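Local coordinates for malate dehydrogenase (Pyrococcus horikoshii, PDB 1V9N), which catalyses the NAD-dependent interconversion of (S)-malate and oxaloacetate as a homodimer of the LDH2/MDH2 oxidoreductase family, at residues Asp17-Phe22 against Ile338-Lys343; Glu53-Gln58 against Tyr128-Tyr133; Ala88-Asp93 against Met105-Lys110. All coordinates share one frame; numbering follows the deposited sequence.

Interaction 1 (Asp17-Phe22 against Ile338-Lys343); sequences DRLFSF and IPIYRK
L19 on helix 16-29 places its two methyl branches over the side chains of I338 and I340, and the two isoleucines receive them in different ways. The leucine and I340 point at each other, tip to tip, and CD1 of L19 stands 3.5 Å from CD1 of I340. Against I338 the leucine instead runs at about a right angle, and its other branch, CD2, lies 3.9 Å from CD1 of I338. The same CD2 is 4.0 Å from CD1 of I340, which therefore touches both arms of the fork. With CG trans to the backbone N (chi1 -174°), the leucine sends this fork out from the helix to the strand. Both isoleucines hold their CG1 arms extended, which carries the terminal methyl groups up to the helix.

I338 and I340 are alternate residues of strand 338-341, and P339 between them packs on Y11 and R13 of the antiparallel partner strand 11-14. D48 of helix 34-49 borders both L19 and I338. Three buried aliphatic side chains thus join the first helix of the chain to a strand near its end, through dispersion and the exclusion of water, and nothing directional fixes the partners, only the fit of methyl against methyl.

Interaction 2 (Glu53-Gln58 against Tyr128-Tyr133); sequences ESHGVQ and YGIAGY. With NDP (NADPH dihydro-nicotinamide-adenine-dinucleotide phosphate), chain B.
This is a buried, cofactor-bridged contact between two loop segments, where H55 and the run G129-I130 close on the nicotinamide end of NADPH. H55 lies in the connection between helices 34-49 and 60-69; G129 and I130 lead into helix 132-139. Direct packing is slight: CB of H55 rests 3.7 Å from CG2 of I130. A water accepts from the N-H of I130 and lies within hydrogen-bonding distance of the carbonyl O of H55, one of several acceptors that compete for its protons.

With CG anti to the carbonyl carbon (chi1 -68°), the imidazole of H55 is swung away from its own carbonyl and laid against the nicotinamide riboside. The ribose oxygen O4D sits 3.0 Å above the plane of the H55 ring, displaced toward its rim, while NE2 comes within a tight 3.0 Å of C2N of the nicotinamide. Rotation of the ring is restrained by a hydrogen bond between its ND1 and OG of S54, and the ring of H127 meets it as well. Enzymes of this family do not hold their cofactor on a Rossmann fold, and here backbone groups of segment 128-133 supply part of the grip. The carbonyl O of G129 accepts from the carboxamide N7N at 3.0 Å (N-H...O angle 155°), and the N-H of A131 donates to the ribose hydroxyl oxygen O2D at 3.1 Å. CG2 of I130 lies 3.3 Å from O3D, alongside the same sugar. Replacing H55 by an alanine would take away the imidazole, and would probably open a gap beside the riboside and leave the S54 hydroxyl without its ring partner. D184 also binds the cofactor, and H243 and K244 of the second subunit reach it from across the dimer.

Interaction 3 (Ala88-Asp93 against Met105-Lys110); sequences ALIDGD and MKLAIK
OD1 of D91 is gripped by two donors, the backbone N of D93 and ND2 of N124. The N-H of D93 reaches it at 3.0 Å with an N-H...O angle of 154°, approaching on the anti side and 18° out of the carboxylate plane; this is an Asx turn, and it shapes the chain where strand 87-91 ends. The other oxygen, OD2, forms a salt bridge with NE of R123. Both carboxylate oxygens are therefore engaged, which fixes the rotation of the group and probably helps to keep it ionised. D93 continues the network, its OD2 accepting from the backbone N of K77.

Upstream of this polar end, the strand turns apolar and meets helix 97-115. A single methyl of the helix does the touching: CD2 of L107 lies 3.6 Å from CB of A88 and, more loosely, 4.3 Å from CD1 of I90. The leucine has CG opposite its backbone N (chi1 178°), and this extended start carries the branch down to the strand. A88 and I90, two residues apart, present their side chains on the same face of the strand, so that one leucine branch can meet both. The small methyl of A88 allows the closer approach; I90 folds its CD1 round at chi2 instead of extending it.

Strand 87-91, helix 97-115 and strand 117-125 make up a beta-alpha-beta unit whose two strands run parallel as neighbours. L107, A108 and I90 all pack on V120 of strand 117-125, while M105 (selenomethionine here), A108 and I109 carry the helix on to V284 of strand 278-285. On the other face of the sheet L89 touches I291 of the second subunit, and strand 79-84 flanks strand 87-91 along its outer side.

All three contacts are buried as wholes, though L107 of interaction 3 is partly exposed. Interaction 2 lies about 5 Å from the centre of the chain, between contact and chain centres, and depends on polar backbone groups, a water and the cofactor. Interactions 1 and 3, with centres about 19 and 17 Å out, are aliphatic packing of one leucine against a strand; the helix and strand of interaction 3 are close in sequence, those of interaction 1 at the two ends of the chain. Interactions 1 and 2 touch directly, CD1 of L19 meeting CG1 of V57 at 3.5 Å, whereas interaction 3 stays apart, where a helix packs on the seven-stranded sheet, its nearest atoms about 6 Å from interaction 2.

Interaction 1 (Asp17-Phe22 against Ile338-Lys343)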
loop_
_atom_site.group_PDB
_atom_site.type_symbol
_atom_site.label_atom_id
_atom_site.label_comp_id
_atom_site.label_asym_id
_atom_site.label_seq_id
_atom_site.Cartn_x
_atom_site.Cartn_y
_atom_site.Cartn_z
ATOM N N ASP A 17 3.996 29.507 -16.336
ATOM C CA ASP A 17 3.674 29.499 -17.758
ATOM C C ASP A 17 4.920 29.537 -18.639
ATOM O O ASP A 17 4.917 29.039 -19.765
ATOM C CB ASP A 17 2.782 30.696 -18.080
ATOM C CG ASP A 17 1.556 30.756 -17.192
ATOM O OD1 ASP A 17 0.656 29.905 -17.364
ATOM O OD2 ASP A 17 1.502 31.647 -16.312
ATOM N N ARG A 18 5.986 30.129 -18.113
ATOM C CA ARG A 18 7.241 30.241 -18.840
ATOM C C ARG A 18 7.978 28.911 -18.857
ATOM O O ARG A 18 8.506 28.496 -19.888
ATOM C CB ARG A 18 8.116 31.318 -18.195
ATOM C CG ARG A 18 9.447 31.560 -18.884
ATOM C CD ARG A 18 9.932 32.963 -18.568
ATOM N NE ARG A 18 8.979 33.957 -19.058
ATOM C CZ ARG A 18 9.012 35.250 -18.751
ATOM N NH1 ARG A 18 9.955 35.720 -17.944
ATOM N NH2 ARG A 18 8.101 36.073 -19.255
ATOM N N LEU A 19 8.017 28.247 -17.707
ATOM C CA LEU A 19 8.687 26.959 -17.601
ATOM C C LEU A 19 7.967 25.957 -18.496
ATOM O O LEU A 19 8.598 25.168 -19.201
ATOM C CB LEU A 19 8.669 26.471 -16.150
ATOM C CG LEU A 19 9.452 25.190 -15.851
ATOM C CD1 LEU A 19 10.921 25.395 -16.194
ATOM C CD2 LEU A 19 9.299 24.827 -14.387
ATOM N N PHE A 20 6.641 26.014 -18.475
ATOM C CA PHE A 20 5.812 25.123 -19.272
ATOM C C PHE A 20 6.094 25.244 -20.767
ATOM O O PHE A 20 6.336 24.242 -21.438
ATOM C CB PHE A 20 4.330 25.419 -19.029
ATOM C CG PHE A 20 3.400 24.506 -19.772
ATOM C CD1 PHE A 20 2.938 23.331 -19.183
ATOM C CD2 PHE A 20 2.996 24.806 -21.068
ATOM C CE1 PHE A 20 2.089 22.473 -19.875
ATOM C CE2 PHE A 20 2.148 23.951 -21.768
ATOM C CZ PHE A 20 1.694 22.781 -21.167
ATOM N N SER A 21 6.040 26.470 -21.286
ATOM C CA SER A 21 6.271 26.707 -22.712
ATOM C C SER A 21 7.688 26.306 -23.115
ATOM O O SER A 21 7.921 25.858 -24.231
ATOM C CB SER A 21 6.030 28.182 -23.054
ATOM O OG SER A 21 6.942 29.015 -22.363
ATOM N N PHE A 22 8.631 26.474 -22.199
ATOM C CA PHE A 22 10.009 26.102 -22.467
ATOM C C PHE A 22 10.076 24.604 -22.755
ATOM O O PHE A 22 10.552 24.186 -23.814
ATOM C CB PHE A 22 10.890 26.430 -21.265
ATOM C CG PHE A 22 12.254 25.808 -21.335
ATOM C CD1 PHE A 22 13.173 26.221 -22.293
ATOM C CD2 PHE A 22 12.604 24.776 -20.472
ATOM C CE1 PHE A 22 14.417 25.612 -22.392
ATOM C CE2 PHE A 22 13.850 24.158 -20.563
ATOM C CZ PHE A 22 14.755 24.576 -21.525
ATOM N N ILE A 338 7.830 29.692 -9.909
ATOM C CA ILE A 338 8.481 28.433 -9.559
ATOM C C ILE A 338 9.981 28.617 -9.357
ATOM O O ILE A 338 10.687 29.038 -10.267
ATOM C CB ILE A 338 8.282 27.373 -10.665
ATOM C CG1 ILE A 338 6.790 27.165 -10.924
ATOM C CG2 ILE A 338 8.959 26.067 -10.261
ATOM C CD1 ILE A 338 6.492 26.247 -12.085
ATOM N N PRO A 339 10.485 28.294 -8.159
ATOM C CA PRO A 339 11.911 28.428 -7.856
ATOM C C PRO A 339 12.743 27.297 -8.445
ATOM O O PRO A 339 12.546 26.130 -8.112
ATOM C CB PRO A 339 11.936 28.426 -6.334
ATOM C CG PRO A 339 10.827 27.485 -6.003
ATOM C CD PRO A 339 9.730 27.925 -6.948
ATOM N N ILE A 340 13.674 27.652 -9.323
ATOM C CA ILE A 340 14.547 26.671 -9.955
ATOM C C ILE A 340 15.988 26.926 -9.535
ATOM O O ILE A 340 16.495 28.039 -9.670
ATOM C CB ILE A 340 14.454 26.746 -11.494
ATOM C CG1 ILE A 340 13.014 26.476 -11.939
ATOM C CG2 ILE A 340 15.407 25.739 -12.124
ATOM C CD1 ILE A 340 12.811 26.530 -13.437
ATOM N N TYR A 341 16.639 25.889 -9.023
ATOM C CA TYR A 341 18.019 25.983 -8.573
ATOM C C TYR A 341 18.894 26.647 -9.636
ATOM O O TYR A 341 18.529 26.698 -10.812
ATOM C CB TYR A 341 18.541 24.582 -8.245
ATOM C CG TYR A 341 19.877 24.550 -7.537
ATOM C CD1 TYR A 341 20.064 25.223 -6.328
ATOM C CD2 TYR A 341 20.944 23.822 -8.058
ATOM C CE1 TYR A 341 21.284 25.168 -5.655
ATOM C CE2 TYR A 341 22.167 23.759 -7.393
ATOM C CZ TYR A 341 22.330 24.434 -6.192
ATOM O OH TYR A 341 23.537 24.370 -5.534
ATOM N N ARG A 342 20.048 27.158 -9.216
ATOM C CA ARG A 342 20.975 27.829 -10.121
ATOM C C ARG A 342 21.578 26.896 -11.166
ATOM O O ARG A 342 21.434 27.126 -12.366
ATOM C CB ARG A 342 22.099 28.502 -9.322
ATOM C CG ARG A 342 22.740 27.613 -8.263
ATOM C CD ARG A 342 23.944 28.274 -7.586
ATOM N NE ARG A 342 25.158 28.217 -8.403
ATOM C CZ ARG A 342 25.406 28.994 -9.454
ATOM N NH1 ARG A 342 24.528 29.914 -9.836
ATOM N NH2 ARG A 342 26.534 28.842 -10.135
ATOM N N LYS A 343 22.254 25.848 -10.708
ATOM C CA LYS A 343 22.888 24.890 -11.606
ATOM C C LYS A 343 21.903 24.222 -12.562
ATOM O O LYS A 343 22.256 23.888 -13.695
ATOM C CB LYS A 343 23.625 23.818 -10.800
ATOM C CG LYS A 343 24.838 24.331 -10.045
ATOM C CD LYS A 343 25.553 23.202 -9.318
ATOM C CE LYS A 343 26.801 23.702 -8.609
ATOM N NZ LYS A 343 27.515 22.603 -7.902
#

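Interaction 2 (Glu53-Gln58 against Tyr128-Tyr133)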
loop_
_atom_site.group_PDB
_atom_site.type_symbol
_atom_site.label_atom_id
_atom_site.label_comp_id
_atom_site.label_asym_id
_atom_site.label_seq_id
_atom_site.Cartn_x
_atom_site.Cartn_y
_atom_site.Cartn_z
ATOM N N GLU A 53 11.207 18.682 -6.527
ATOM C CA GLU A 53 12.331 19.002 -7.405
ATOM C C GLU A 53 12.897 17.789 -8.127
ATOM O O GLU A 53 13.138 17.834 -9.332
ATOM C CB GLU A 53 13.458 19.669 -6.609
ATOM C CG GLU A 53 13.133 21.054 -6.083
ATOM C CD GLU A 53 14.320 21.699 -5.390
ATOM O OE1 GLU A 53 14.761 21.174 -4.346
ATOM O OE2 GLU A 53 14.816 22.728 -5.895
ATOM N N SER A 54 13.111 16.710 -7.385
ATOM C CA SER A 54 13.662 15.484 -7.951
ATOM C C SER A 54 12.941 14.962 -9.201
ATOM O O SER A 54 13.560 14.310 -10.044
ATOM C CB SER A 54 13.696 14.390 -6.879
ATOM O OG SER A 54 12.458 14.287 -6.198
ATOM N N HIS A 55 11.651 15.256 -9.336
ATOM C CA HIS A 55 10.900 14.780 -10.497
ATOM C C HIS A 55 10.375 15.864 -11.433
ATOM O O HIS A 55 9.510 15.602 -12.266
ATOM C CB HIS A 55 9.744 13.884 -10.036
ATOM C CG HIS A 55 10.200 12.585 -9.451
ATOM N ND1 HIS A 55 10.842 12.500 -8.234
ATOM C CD2 HIS A 55 10.192 11.330 -9.959
ATOM C CE1 HIS A 55 11.215 11.250 -8.019
ATOM N NE2 HIS A 55 10.834 10.521 -9.052
ATOM N N GLY A 56 10.909 17.076 -11.304
ATOM C CA GLY A 56 10.475 18.175 -12.148
ATOM C C GLY A 56 11.357 18.374 -13.368
ATOM O O GLY A 56 11.907 17.411 -13.904
ATOM N N VAL A 57 11.499 19.624 -13.804
ATOM C CA VAL A 57 12.312 19.946 -14.977
ATOM C C VAL A 57 13.750 19.445 -14.866
ATOM O O VAL A 57 14.425 19.240 -15.875
ATOM C CB VAL A 57 12.348 21.467 -15.241
ATOM C CG1 VAL A 57 10.955 21.967 -15.556
ATOM C CG2 VAL A 57 12.915 22.194 -14.034
ATOM N N GLN A 58 14.219 19.257 -13.639
ATOM C CA GLN A 58 15.573 18.772 -13.412
ATOM C C GLN A 58 15.784 17.439 -14.133
ATOM O O GLN A 58 16.914 16.988 -14.308
ATOM C CB GLN A 58 15.808 18.576 -11.916
ATOM C CG GLN A 58 17.199 18.089 -11.573
ATOM C CD GLN A 58 17.247 17.374 -10.240
ATOM O OE1 GLN A 58 16.714 16.272 -10.094
ATOM N NE2 GLN A 58 17.883 17.999 -9.258
ATOM N N TYR A 128 7.727 7.787 -15.704
ATOM C CA TYR A 128 6.589 8.686 -15.875
ATOM C C TYR A 128 6.413 9.839 -14.883
ATOM O O TYR A 128 5.319 10.376 -14.738
ATOM C CB TYR A 128 5.282 7.876 -15.987
ATOM C CG TYR A 128 4.683 7.273 -14.712
ATOM C CD1 TYR A 128 5.172 7.588 -13.439
ATOM C CD2 TYR A 128 3.555 6.446 -14.790
ATOM C CE1 TYR A 128 4.546 7.101 -12.277
ATOM C CE2 TYR A 128 2.923 5.963 -13.640
ATOM C CZ TYR A 128 3.419 6.296 -12.388
ATOM O OH TYR A 128 2.757 5.857 -11.255
ATOM N N GLY A 129 7.488 10.233 -14.212
ATOM C CA GLY A 129 7.385 11.336 -13.273
ATOM C C GLY A 129 6.688 10.975 -11.976
ATOM O O GLY A 129 6.794 9.844 -11.509
ATOM N N ILE A 130 5.971 11.929 -11.385
ATOM C CA ILE A 130 5.289 11.661 -10.122
ATOM C C ILE A 130 4.048 10.795 -10.319
ATOM O O ILE A 130 3.264 11.013 -11.244
ATOM C CB ILE A 130 4.901 12.975 -9.386
ATOM C CG1 ILE A 130 4.046 13.861 -10.286
ATOM C CG2 ILE A 130 6.161 13.730 -8.963
ATOM C CD1 ILE A 130 3.620 15.148 -9.618
ATOM N N ALA A 131 3.891 9.797 -9.453
ATOM C CA ALA A 131 2.755 8.885 -9.521
ATOM C C ALA A 131 1.444 9.614 -9.218
ATOM O O ALA A 131 0.398 9.287 -9.779
ATOM C CB ALA A 131 2.956 7.732 -8.533
ATOM N N GLY A 132 1.506 10.611 -8.340
ATOM C CA GLY A 132 0.304 11.348 -7.976
ATOM C C GLY A 132 -0.370 12.043 -9.143
ATOM O O GLY A 132 -1.573 12.312 -9.112
ATOM N N TYR A 133 0.403 12.350 -10.176
ATOM C CA TYR A 133 -0.140 13.009 -11.354
ATOM C C TYR A 133 -1.272 12.194 -11.988
ATOM O O TYR A 133 -2.288 12.748 -12.405
ATOM C CB TYR A 133 0.970 13.229 -12.386
ATOM C CG TYR A 133 0.491 13.790 -13.705
ATOM C CD1 TYR A 133 0.279 15.161 -13.874
ATOM C CD2 TYR A 133 0.244 12.947 -14.787
ATOM C CE1 TYR A 133 -0.162 15.676 -15.096
ATOM C CE2 TYR A 133 -0.200 13.445 -16.006
ATOM C CZ TYR A 133 -0.400 14.806 -16.156
ATOM O OH TYR A 133 -0.832 15.283 -17.369
HETATM P PA NDP B . 7.215 12.684 0.527
HETATM O O1A NDP B . 7.563 13.997 0.040
HETATM O O2A NDP B . 7.819 12.076 1.765
HETATM O O5B NDP B . 5.581 12.648 0.664
HETATM C C5B NDP B . 4.890 11.463 1.101
HETATM C C4B NDP B . 3.392 11.820 1.062
HETATM O O4B NDP B . 3.088 12.254 2.399
HETATM C C3B NDP B . 2.942 12.928 0.151
HETATM O O3B NDP B . 1.643 12.554 -0.400
HETATM C C2B NDP B . 2.828 14.155 0.985
HETATM O O2B NDP B . 1.935 15.188 0.534
HETATM C C1B NDP B . 2.511 13.556 2.321
HETATM N N9A NDP B . 3.058 14.294 3.492
HETATM C C8A NDP B . 4.309 14.959 3.639
HETATM N N7A NDP B . 4.431 15.474 4.841
HETATM C C5A NDP B . 3.283 15.168 5.515
HETATM C C6A NDP B . 2.790 15.418 6.836
HETATM N N6A NDP B . 3.535 16.098 7.714
HETATM N N1A NDP B . 1.546 14.952 7.204
HETATM C C2A NDP B . 0.775 14.249 6.311
HETATM N N3A NDP B . 1.152 13.959 5.048
HETATM C C4A NDP B . 2.427 14.450 4.706
HETATM O O3 NDP B . 7.328 11.565 -0.571
HETATM P PN NDP B . 8.451 10.866 -1.446
HETATM O O1N NDP B . 8.400 9.454 -1.080
HETATM O O2N NDP B . 9.687 11.641 -1.085
HETATM O O5D NDP B . 7.923 11.171 -2.916
HETATM C C5D NDP B . 8.796 11.630 -3.987
HETATM C C4D NDP B . 7.976 11.833 -5.318
HETATM O O4D NDP B . 8.668 11.123 -6.330
HETATM C C3D NDP B . 6.529 11.279 -5.347
HETATM O O3D NDP B . 5.699 12.242 -6.009
HETATM C C2D NDP B . 6.619 9.945 -6.069
HETATM O O2D NDP B . 5.407 9.623 -6.717
HETATM C C1D NDP B . 7.820 10.200 -7.017
HETATM N N1N NDP B . 8.607 8.981 -7.344
HETATM C C2N NDP B . 8.587 8.563 -8.704
HETATM C C3N NDP B . 9.363 7.377 -9.036
HETATM C C7N NDP B . 9.391 6.901 -10.423
HETATM O O7N NDP B . 10.032 5.906 -10.784
HETATM N N7N NDP B . 8.691 7.554 -11.389
HETATM C C4N NDP B . 10.086 6.724 -7.992
HETATM C C5N NDP B . 10.086 7.147 -6.670
HETATM C C6N NDP B . 9.350 8.283 -6.339
HETATM P P2B NDP B . 2.345 16.492 -0.204
HETATM O O1X NDP B . 1.488 17.497 0.445
HETATM O O2X NDP B . 2.039 16.370 -1.663
HETATM O O3X NDP B . 3.828 16.770 0.022
HETATM O O HOH W 1 6.805 14.432 -12.444
#

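Interaction 3 (Ala88-Asp93 against Met105-Lys110)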
loop_
_atom_site.group_PDB
_atom_site.type_symbol
_atom_site.label_atom_id
_atom_site.label_comp_id
_atom_site.label_asym_id
_atom_site.label_seq_id
_atom_site.Cartn_x
_atom_site.Cartn_y
_atom_site.Cartn_z
ATOM N N ALA A 88 -7.516 -3.744 -18.655
ATOM C CA ALA A 88 -6.744 -3.767 -19.882
ATOM C C ALA A 88 -5.255 -3.917 -19.576
ATOM O O ALA A 88 -4.758 -3.442 -18.545
ATOM C CB ALA A 88 -6.989 -2.501 -20.688
ATOM N N LEU A 89 -4.559 -4.619 -20.461
ATOM C CA LEU A 89 -3.122 -4.804 -20.346
ATOM C C LEU A 89 -2.580 -4.062 -21.564
ATOM O O LEU A 89 -2.896 -4.399 -22.702
ATOM C CB LEU A 89 -2.753 -6.289 -20.387
ATOM C CG LEU A 89 -1.266 -6.626 -20.545
ATOM C CD1 LEU A 89 -0.440 -5.877 -19.513
ATOM C CD2 LEU A 89 -1.075 -8.132 -20.403
ATOM N N ILE A 90 -1.775 -3.041 -21.310
ATOM C CA ILE A 90 -1.229 -2.195 -22.363
ATOM C C ILE A 90 0.281 -2.341 -22.548
ATOM O O ILE A 90 1.012 -2.554 -21.583
ATOM C CB ILE A 90 -1.490 -0.696 -22.022
ATOM C CG1 ILE A 90 -2.989 -0.437 -21.836
ATOM C CG2 ILE A 90 -0.864 0.202 -23.072
ATOM C CD1 ILE A 90 -3.845 -0.761 -23.034
ATOM N N ASP A 91 0.738 -2.223 -23.793
ATOM C CA ASP A 91 2.172 -2.254 -24.079
ATOM C C ASP A 91 2.481 -0.838 -24.572
ATOM O O ASP A 91 1.944 -0.391 -25.591
ATOM C CB ASP A 91 2.524 -3.282 -25.158
ATOM C CG ASP A 91 4.032 -3.450 -25.328
ATOM O OD1 ASP A 91 4.684 -2.494 -25.800
ATOM O OD2 ASP A 91 4.573 -4.530 -24.971
ATOM N N GLY A 92 3.332 -0.137 -23.827
ATOM C CA GLY A 92 3.681 1.237 -24.153
ATOM C C GLY A 92 4.517 1.509 -25.388
ATOM O O GLY A 92 4.699 2.672 -25.765
ATOM N N ASP A 93 5.031 0.458 -26.015
ATOM C CA ASP A 93 5.844 0.606 -27.221
ATOM C C ASP A 93 6.979 1.614 -27.017
ATOM O O ASP A 93 7.320 2.369 -27.918
ATOM C CB ASP A 93 4.942 1.027 -28.391
ATOM C CG ASP A 93 5.615 0.861 -29.752
ATOM O OD1 ASP A 93 6.412 -0.085 -29.920
ATOM O OD2 ASP A 93 5.327 1.669 -30.664
HETATM N N MSE A 105 -4.382 5.822 -17.928
HETATM C CA MSE A 105 -5.277 6.299 -16.880
HETATM C C MSE A 105 -6.612 6.755 -17.467
HETATM O O MSE A 105 -7.653 6.552 -16.854
HETATM C CB MSE A 105 -4.628 7.438 -16.080
HETATM C CG MSE A 105 -5.501 7.966 -14.942
HETATM SE SE MSE A 105 -6.177 6.569 -13.741
HETATM C CE MSE A 105 -4.799 6.618 -12.389
ATOM N N LYS A 106 -6.578 7.377 -18.644
ATOM C CA LYS A 106 -7.807 7.814 -19.305
ATOM C C LYS A 106 -8.690 6.592 -19.568
ATOM O O LYS A 106 -9.904 6.648 -19.402
ATOM C CB LYS A 106 -7.497 8.505 -20.641
ATOM C CG LYS A 106 -7.065 9.957 -20.527
ATOM C CD LYS A 106 -8.208 10.827 -20.012
ATOM C CE LYS A 106 -7.799 12.292 -19.912
ATOM N NZ LYS A 106 -8.935 13.174 -19.495
ATOM N N LEU A 107 -8.076 5.485 -19.975
ATOM C CA LEU A 107 -8.826 4.260 -20.247
ATOM C C LEU A 107 -9.396 3.665 -18.959
ATOM O O LEU A 107 -10.524 3.170 -18.942
ATOM C CB LEU A 107 -7.938 3.225 -20.945
ATOM C CG LEU A 107 -8.595 1.872 -21.238
ATOM C CD1 LEU A 107 -9.759 2.061 -22.217
ATOM C CD2 LEU A 107 -7.558 0.918 -21.820
ATOM N N ALA A 108 -8.615 3.706 -17.883
ATOM C CA ALA A 108 -9.082 3.181 -16.603
ATOM C C ALA A 108 -10.299 3.988 -16.126
ATOM O O ALA A 108 -11.270 3.423 -15.632
ATOM C CB ALA A 108 -7.960 3.250 -15.566
ATOM N N ILE A 109 -10.232 5.308 -16.272
ATOM C CA ILE A 109 -11.332 6.183 -15.869
ATOM C C ILE A 109 -12.586 5.862 -16.689
ATOM O O ILE A 109 -13.690 5.805 -16.150
ATOM C CB ILE A 109 -10.933 7.673 -16.055
ATOM C CG1 ILE A 109 -9.903 8.061 -14.987
ATOM C CG2 ILE A 109 -12.166 8.584 -15.975
ATOM C CD1 ILE A 109 -9.202 9.388 -15.247
ATOM N N LYS A 110 -12.413 5.635 -17.990
ATOM C CA LYS A 110 -13.540 5.311 -18.860
ATOM C C LYS A 110 -14.208 4.004 -18.434
ATOM O O LYS A 110 -15.432 3.915 -18.357
ATOM C CB LYS A 110 -13.076 5.196 -20.315
ATOM C CG LYS A 110 -14.205 4.932 -21.300
ATOM C CD LYS A 110 -13.694 4.930 -22.734
ATOM C CE LYS A 110 -14.844 4.892 -23.737
ATOM N NZ LYS A 110 -14.365 5.067 -25.143
#